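Local coordinates for glycosyltransferase (Streptomyces viridochromogenes, PDB 2IUY), which probably transfers a sugar from a nucleotide-activated sugar donor as a retaining family GT4 glycosyltransferase in the biosynthesis of the antibiotic avilamycin A, at residues A7-P12 with V88-G93. Sequence-based numbering, arbitrary orientation.
Sequences ALVNIP and VHDHSG
Three backbone hydrogen bonds join segments 7-12 and 88-93, extending the parallel pairing of strands 7-9 and 88-90 to H91. H89 N meets A7 O at 2.7 Å, almost straight and nearly along the C=O axis; V9 N reaches H89 O from above the carbonyl plane at 2.9 Å; H91 N closes on V9 O within the carbonyl plane at 2.8 Å, bent to 149° at the hydrogen. On the face carrying L8 and H89, the L8 side chain lies alongside both histidines, its CD2 3.7 Å from H89 ND1 and equally close to H91 NE2, at the edge of the H91 ring. H89 CG is anti to its backbone N (chi1 -175°) and H91 CG beside its own (chi1 -67°); H91 NE2 sits over one face of the H89 ring, offset toward its rim. Y332 and S110 bond the two nitrogens of H89, and H112 bonds ND1 of H91.

On the V9 and D90 face, V9 CG2 packs on V88 CG1 at 3.9 Å, while V9 CB lies 3.6 Å from D90 OD1. That oxygen closes an Asx turn, accepting S92 N from above the carboxylate plane, and takes S92 OG on its syn lone pair at 2.7 Å. Beyond the strands, S92 CB packs against I11 CA and P12 CD.

The strands are central in the parallel 3-2-1-4-5-6 sheet of the N-terminal Rossmann-like domain of this GT-B fold, with I11 near UDP-binding G30. Helix 31-45 covers L8 and the histidines, helix 73-82 packs on A7, V9 and V88, and strands 49-53 and 106-111 flank the pair.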
ATOM      1  N   ALA A   7       1.100  -2.876  19.684  1.00  8.90           N
ATOM      2  CA  ALA A   7      -0.296  -2.784  19.281  1.00  9.51           C
ATOM      3  C   ALA A   7      -0.322  -2.108  17.928  1.00 10.73           C
ATOM      4  O   ALA A   7       0.078  -0.944  17.826  1.00 11.31           O
ATOM      5  CB  ALA A   7      -1.096  -1.988  20.290  1.00  8.47           C
ATOM      6  N   LEU A   8      -0.748  -2.857  16.894  1.00 11.15           N
ATOM      7  CA  LEU A   8      -0.832  -2.373  15.512  1.00 11.18           C
ATOM      8  C   LEU A   8      -2.267  -2.081  15.237  1.00 11.58           C
ATOM      9  O   LEU A   8      -3.057  -3.013  15.294  1.00 11.29           O
ATOM     10  CB  LEU A   8      -0.424  -3.438  14.490  1.00 11.53           C
ATOM     11  CG  LEU A   8       1.029  -3.677  14.141  1.00 12.35           C
ATOM     12  CD1 LEU A   8       1.093  -4.801  13.033  1.00  8.62           C
ATOM     13  CD2 LEU A   8       1.730  -2.342  13.749  1.00  9.41           C
ATOM     14  N   VAL A   9      -2.597  -0.823  14.899  1.00 10.92           N
ATOM     15  CA  VAL A   9      -3.988  -0.420  14.774  1.00 10.90           C
ATOM     16  C   VAL A   9      -4.241  -0.265  13.320  1.00 11.32           C
ATOM     17  O   VAL A   9      -3.738   0.666  12.678  1.00 11.80           O
ATOM     18  CB  VAL A   9      -4.366   0.929  15.558  1.00 11.69           C
ATOM     19  CG1 VAL A   9      -5.891   1.072  15.667  1.00  9.36           C
ATOM     20  CG2 VAL A   9      -3.790   0.925  16.988  1.00  9.64           C
ATOM     21  N   ASN A  10      -5.005  -1.216  12.786  1.00 11.21           N
ATOM     22  CA  ASN A  10      -5.481  -1.173  11.423  1.00 10.10           C
ATOM     23  C   ASN A  10      -6.586  -0.152  11.358  1.00  9.93           C
ATOM     24  O   ASN A  10      -7.240   0.123  12.374  1.00  9.06           O
ATOM     25  CB  ASN A  10      -6.074  -2.545  11.047  1.00  9.49           C
ATOM     26  CG  ASN A  10      -6.597  -2.589   9.638  1.00  9.07           C
ATOM     27  OD1 ASN A  10      -5.915  -2.166   8.707  1.00 10.34           O
ATOM     28  ND2 ASN A  10      -7.796  -3.134   9.457  1.00  7.25           N
ATOM     29  N   ILE A  11      -6.816   0.362  10.153  1.00  9.55           N
ATOM     30  CA  ILE A  11      -7.918   1.290   9.853  1.00  9.26           C
ATOM     31  C   ILE A  11      -9.240   0.503   9.925  1.00  9.95           C
ATOM     32  O   ILE A  11      -9.452  -0.429   9.126  1.00 11.00           O
ATOM     33  CB  ILE A  11      -7.746   1.946   8.443  1.00  8.57           C
ATOM     34  CG1 ILE A  11      -8.867   2.955   8.178  1.00 10.43           C
ATOM     35  CG2 ILE A  11      -7.724   0.864   7.295  1.00 11.62           C
ATOM     36  CD1 ILE A  11      -8.615   3.854   6.932  1.00  8.16           C
ATOM     37  N   PRO A  12     -10.106   0.823  10.919  1.00 10.58           N
ATOM     38  CA  PRO A  12     -11.385   0.064  11.088  1.00 11.08           C
ATOM     39  C   PRO A  12     -12.445   0.398  10.012  1.00 12.28           C
ATOM     40  O   PRO A  12     -12.977   1.509   9.979  1.00 11.37           O
ATOM     41  CB  PRO A  12     -11.856   0.430  12.521  1.00 11.06           C
ATOM     42  CG  PRO A  12     -10.822   1.323  13.102  1.00 12.40           C
ATOM     43  CD  PRO A  12      -9.918   1.850  11.965  1.00  9.07           C
ATOM     44  N   VAL A  88       2.080   1.660  20.648  1.00  8.20           N
ATOM     45  CA  VAL A  88       0.880   1.691  19.814  1.00  7.34           C
ATOM     46  C   VAL A  88       1.257   2.316  18.485  1.00  7.28           C
ATOM     47  O   VAL A  88       1.635   3.453  18.436  1.00  7.12           O
ATOM     48  CB  VAL A  88      -0.273   2.497  20.476  1.00  8.00           C
ATOM     49  CG1 VAL A  88      -1.467   2.703  19.523  1.00  5.94           C
ATOM     50  CG2 VAL A  88      -0.731   1.773  21.754  1.00  6.11           C
ATOM     51  N   HIS A  89       1.130   1.540  17.415  1.00  6.45           N
ATOM     52  CA  HIS A  89       1.501   1.940  16.077  1.00  5.87           C
ATOM     53  C   HIS A  89       0.237   2.012  15.227  1.00  6.58           C
ATOM     54  O   HIS A  89      -0.312   0.974  14.813  1.00  6.21           O
ATOM     55  CB  HIS A  89       2.530   0.920  15.531  1.00  4.62           C
ATOM     56  CG  HIS A  89       3.104   1.278  14.197  1.00  5.43           C
ATOM     57  ND1 HIS A  89       4.101   0.527  13.604  1.00  6.70           N
ATOM     58  CD2 HIS A  89       2.808   2.271  13.321  1.00  5.51           C
ATOM     59  CE1 HIS A  89       4.427   1.075  12.442  1.00  8.39           C
ATOM     60  NE2 HIS A  89       3.647   2.124  12.242  1.00  8.36           N
ATOM     61  N   ASP A  90      -0.216   3.255  15.019  1.00  6.96           N
ATOM     62  CA  ASP A  90      -1.423   3.611  14.340  1.00  7.33           C
ATOM     63  C   ASP A  90      -1.247   3.651  12.822  1.00  7.73           C
ATOM     64  O   ASP A  90      -0.373   4.318  12.292  1.00  6.35           O
ATOM     65  CB  ASP A  90      -2.007   4.957  14.873  1.00  7.62           C
ATOM     66  CG  ASP A  90      -3.411   5.241  14.307  1.00  9.54           C
ATOM     67  OD1 ASP A  90      -4.167   4.259  14.116  1.00  7.57           O
ATOM     68  OD2 ASP A  90      -3.748   6.406  13.981  1.00 11.81           O
ATOM     69  N   HIS A  91      -2.111   2.902  12.132  1.00  8.25           N
ATOM     70  CA  HIS A  91      -2.220   2.956  10.676  1.00  7.23           C
ATOM     71  C   HIS A  91      -3.561   3.498  10.232  1.00  7.17           C
ATOM     72  O   HIS A  91      -3.824   3.508   9.059  1.00  7.59           O
ATOM     73  CB  HIS A  91      -2.051   1.542  10.083  1.00  6.43           C
ATOM     74  CG  HIS A  91      -0.666   1.000  10.271  1.00  7.97           C
ATOM     75  ND1 HIS A  91       0.301   1.082   9.298  1.00  4.50           N
ATOM     76  CD2 HIS A  91      -0.076   0.433  11.352  1.00  4.60           C
ATOM     77  CE1 HIS A  91       1.414   0.531   9.748  1.00 10.39           C
ATOM     78  NE2 HIS A  91       1.209   0.124  10.991  1.00  7.68           N
ATOM     79  N   SER A  92      -4.430   3.892  11.169  1.00  8.91           N
ATOM     80  CA  SER A  92      -5.812   4.310  10.859  1.00  8.86           C
ATOM     81  C   SER A  92      -5.969   5.764  10.382  1.00 10.92           C
ATOM     82  O   SER A  92      -7.076   6.163  10.058  1.00 12.00           O
ATOM     83  CB  SER A  92      -6.686   4.154  12.094  1.00  8.44           C
ATOM     84  OG  SER A  92      -6.408   5.196  12.994  1.00  5.88           O
ATOM     85  N   GLY A  93      -4.897   6.555  10.396  1.00 11.95           N
ATOM     86  CA  GLY A  93      -4.987   7.990  10.141  1.00 12.87           C
ATOM     87  C   GLY A  93      -5.557   8.741  11.323  1.00 13.11           C
ATOM     88  O   GLY A  93      -6.146   9.805  11.172  1.00 12.76           O
TER